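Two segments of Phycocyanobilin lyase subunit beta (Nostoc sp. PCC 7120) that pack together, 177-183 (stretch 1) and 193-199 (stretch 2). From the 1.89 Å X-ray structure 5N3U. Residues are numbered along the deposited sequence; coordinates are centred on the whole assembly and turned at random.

Stretch 1 (177-183) RLKEMLA
Stretch 2, residues 193-199: RILLAQS

Residues 177-183 lie within a helix that extends beyond both ends of the stretch, and residues 193-198 form part of a second helix that begins earlier in the chain. Phi/psi values cluster near -60/-45, and i to i+4 bonds confirm the assignment: M181 N to R177 O at 2.9 Å, L182 N to L178 O at 2.9 Å and A183 N to K179 O at 3.0 Å in the first helix; A197 N to R193 O at 3.0 Å and Q198 N to I194 O at 2.7 Å in the second. The axes run roughly antiparallel, with a signed crossing angle of -150° and a closest approach of 10.0 Å. Register is set by L178 and I194, whose CA atoms lie 6.4 Å apart. The interface buries 366 Å² in total and contains no hydrogen bond or salt bridge between the stretches, so it rests on apolar packing.

R177 (chi1 t, chi2 p, chi3 t) does not touch stretch 2. Its NH1 donates to E180 OE2 at 2.8 Å, a salt bridge one helical turn along its own stretch.

L178 (chi1 m, chi2 t) points toward stretch 2 and is buried. Its CB lies 4.3 Å from I194 CG2, its CD1 reaches A197 CB at 4.4 Å, and its backbone O sits 3.7 Å from I194 CG2. That carbonyl is already engaged by L182 N, so the methyl packs against a satisfied acceptor. I194 itself is m, t and, with 96 Å² covered, contributes the largest share of the buried surface.

K179 (chi1 m, chi2 t) directs its CA-to-CB bond away, and only a peripheral contact remains: its N is 4.2 Å from Q198 NE2, a contact between two donors and so not a hydrogen bond. E180 (chi1 m) also points away and makes no contact.

M181 (m, t, p) points toward stretch 2 and sets its CB 3.4 Å from I194 CD1, a tight apolar contact. The same methyl approaches L182 N, also at 3.4 Å, so I194 CD1 lies close against the helix backbone.

L182 (chi1 t, chi2 p) points toward stretch 2 and meets three residues. Its CB packs on I194 CG2 at 3.9 Å; its CD2 meets L195 CD2 at 3.9 Å and Q198 OE1 at 3.7 Å. L195 (m, t) starts away from stretch 1, but its end comes nearer, allowing the methyl contact. Q198 (chi1 m, chi2 t, chi3 -13°) points toward stretch 1 and offers its amide to van der Waals contact alone.

A183 points away and ends the stretch without contact.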

# COMPACT_ATOMS: atom_id res chain seq x y z
N ARG B 177 -3.19 -31.21 3.04
CA ARG B 177 -3.61 -29.85 3.21
C ARG B 177 -4.76 -29.57 2.26
O ARG B 177 -5.72 -28.90 2.60
CB ARG B 177 -2.43 -28.91 2.97
CG ARG B 177 -2.80 -27.47 3.04
CD ARG B 177 -3.37 -27.09 4.34
NE ARG B 177 -3.93 -25.76 4.31
CZ ARG B 177 -4.96 -25.37 5.04
NH1 ARG B 177 -5.58 -26.23 5.85
NH2 ARG B 177 -5.39 -24.13 4.96
N LEU B 178 -4.60 -30.08 1.07
CA LEU B 178 -5.57 -29.90 0.05
C LEU B 178 -6.94 -30.46 0.43
O LEU B 178 -7.94 -29.78 0.22
CB LEU B 178 -5.07 -30.53 -1.24
CG LEU B 178 -3.93 -29.85 -1.98
CD1 LEU B 178 -3.48 -30.58 -3.20
CD2 LEU B 178 -4.26 -28.45 -2.40
N LYS B 179 -6.99 -31.66 1.04
CA LYS B 179 -8.26 -32.19 1.55
C LYS B 179 -8.86 -31.27 2.60
O LYS B 179 -10.06 -30.99 2.55
CB LYS B 179 -8.10 -33.56 2.17
CG LYS B 179 -7.71 -34.67 1.20
CD LYS B 179 -7.56 -36.04 1.89
CE LYS B 179 -6.21 -36.73 1.59
NZ LYS B 179 -5.94 -37.05 0.15
N GLU B 180 -8.06 -30.79 3.56
CA GLU B 180 -8.60 -29.91 4.59
C GLU B 180 -9.17 -28.64 3.93
O GLU B 180 -10.13 -28.06 4.43
CB GLU B 180 -7.55 -29.42 5.60
CG GLU B 180 -6.87 -30.39 6.56
CD GLU B 180 -5.42 -29.96 6.90
OE1 GLU B 180 -4.52 -30.85 6.97
OE2 GLU B 180 -5.15 -28.73 7.04
N MET B 181 -8.55 -28.18 2.85
CA MET B 181 -9.02 -26.92 2.23
C MET B 181 -10.29 -27.13 1.39
O MET B 181 -11.24 -26.34 1.46
CB MET B 181 -7.88 -26.31 1.39
CG MET B 181 -6.85 -25.58 2.22
SD MET B 181 -5.61 -24.97 1.04
CE MET B 181 -6.49 -23.46 0.59
N LEU B 182 -10.30 -28.19 0.61
CA LEU B 182 -11.55 -28.63 -0.07
C LEU B 182 -12.74 -28.79 0.88
O LEU B 182 -13.84 -28.45 0.51
CB LEU B 182 -11.33 -29.94 -0.82
CG LEU B 182 -12.44 -30.30 -1.81
CD1 LEU B 182 -12.68 -29.23 -2.86
CD2 LEU B 182 -12.09 -31.59 -2.51
N ALA B 183 -12.50 -29.27 2.09
CA ALA B 183 -13.53 -29.32 3.11
C ALA B 183 -13.89 -27.94 3.61
O ALA B 183 -15.07 -27.65 3.77
CB ALA B 183 -13.12 -30.17 4.30
N ARG B 193 -10.01 -25.02 -7.73
CA ARG B 193 -8.62 -25.07 -8.08
C ARG B 193 -7.99 -26.21 -7.32
O ARG B 193 -7.07 -26.81 -7.79
CB ARG B 193 -7.91 -23.73 -7.80
CG ARG B 193 -6.48 -23.71 -8.29
CD ARG B 193 -6.45 -23.83 -9.80
NE ARG B 193 -5.14 -23.91 -10.32
CZ ARG B 193 -4.38 -25.00 -10.19
NH1 ARG B 193 -4.78 -26.05 -9.49
NH2 ARG B 193 -3.16 -25.00 -10.69
N ILE B 194 -8.49 -26.47 -6.12
CA ILE B 194 -8.01 -27.65 -5.38
C ILE B 194 -8.27 -28.94 -6.20
O ILE B 194 -7.34 -29.70 -6.50
CB ILE B 194 -8.68 -27.73 -4.01
CG1 ILE B 194 -8.12 -26.63 -3.08
CG2 ILE B 194 -8.48 -29.11 -3.36
CD1 ILE B 194 -8.97 -26.32 -1.88
N LEU B 195 -9.53 -29.11 -6.63
CA LEU B 195 -9.91 -30.21 -7.54
C LEU B 195 -9.04 -30.34 -8.73
O LEU B 195 -8.63 -31.42 -9.04
CB LEU B 195 -11.34 -30.06 -8.05
CG LEU B 195 -12.36 -30.21 -6.92
CD1 LEU B 195 -13.73 -29.72 -7.42
CD2 LEU B 195 -12.41 -31.64 -6.37
N LEU B 196 -8.71 -29.25 -9.42
CA LEU B 196 -7.81 -29.33 -10.52
C LEU B 196 -6.43 -29.80 -10.05
O LEU B 196 -5.77 -30.54 -10.77
CB LEU B 196 -7.61 -27.99 -11.22
CG LEU B 196 -6.68 -27.94 -12.42
CD1 LEU B 196 -7.13 -28.94 -13.49
CD2 LEU B 196 -6.66 -26.56 -13.03
N ALA B 197 -5.99 -29.34 -8.87
CA ALA B 197 -4.66 -29.76 -8.39
C ALA B 197 -4.71 -31.27 -8.06
O ALA B 197 -3.85 -32.01 -8.55
CB ALA B 197 -4.20 -28.95 -7.19
N GLN B 198 -5.70 -31.72 -7.27
CA GLN B 198 -5.86 -33.17 -6.96
C GLN B 198 -5.78 -34.07 -8.17
O GLN B 198 -5.17 -35.12 -8.12
CB GLN B 198 -7.14 -33.44 -6.22
CG GLN B 198 -6.98 -33.21 -4.74
CD GLN B 198 -8.27 -32.83 -4.06
OE1 GLN B 198 -9.26 -32.49 -4.72
NE2 GLN B 198 -8.28 -32.89 -2.73
N SER B 199 -6.35 -33.68 -9.29
CA SER B 199 -5.97 -34.33 -10.53
C SER B 199 -4.52 -33.99 -10.84
O SER B 199 -4.16 -33.93 -12.00
CB SER B 199 -6.89 -33.85 -11.63
OG SER B 199 -8.18 -33.86 -11.06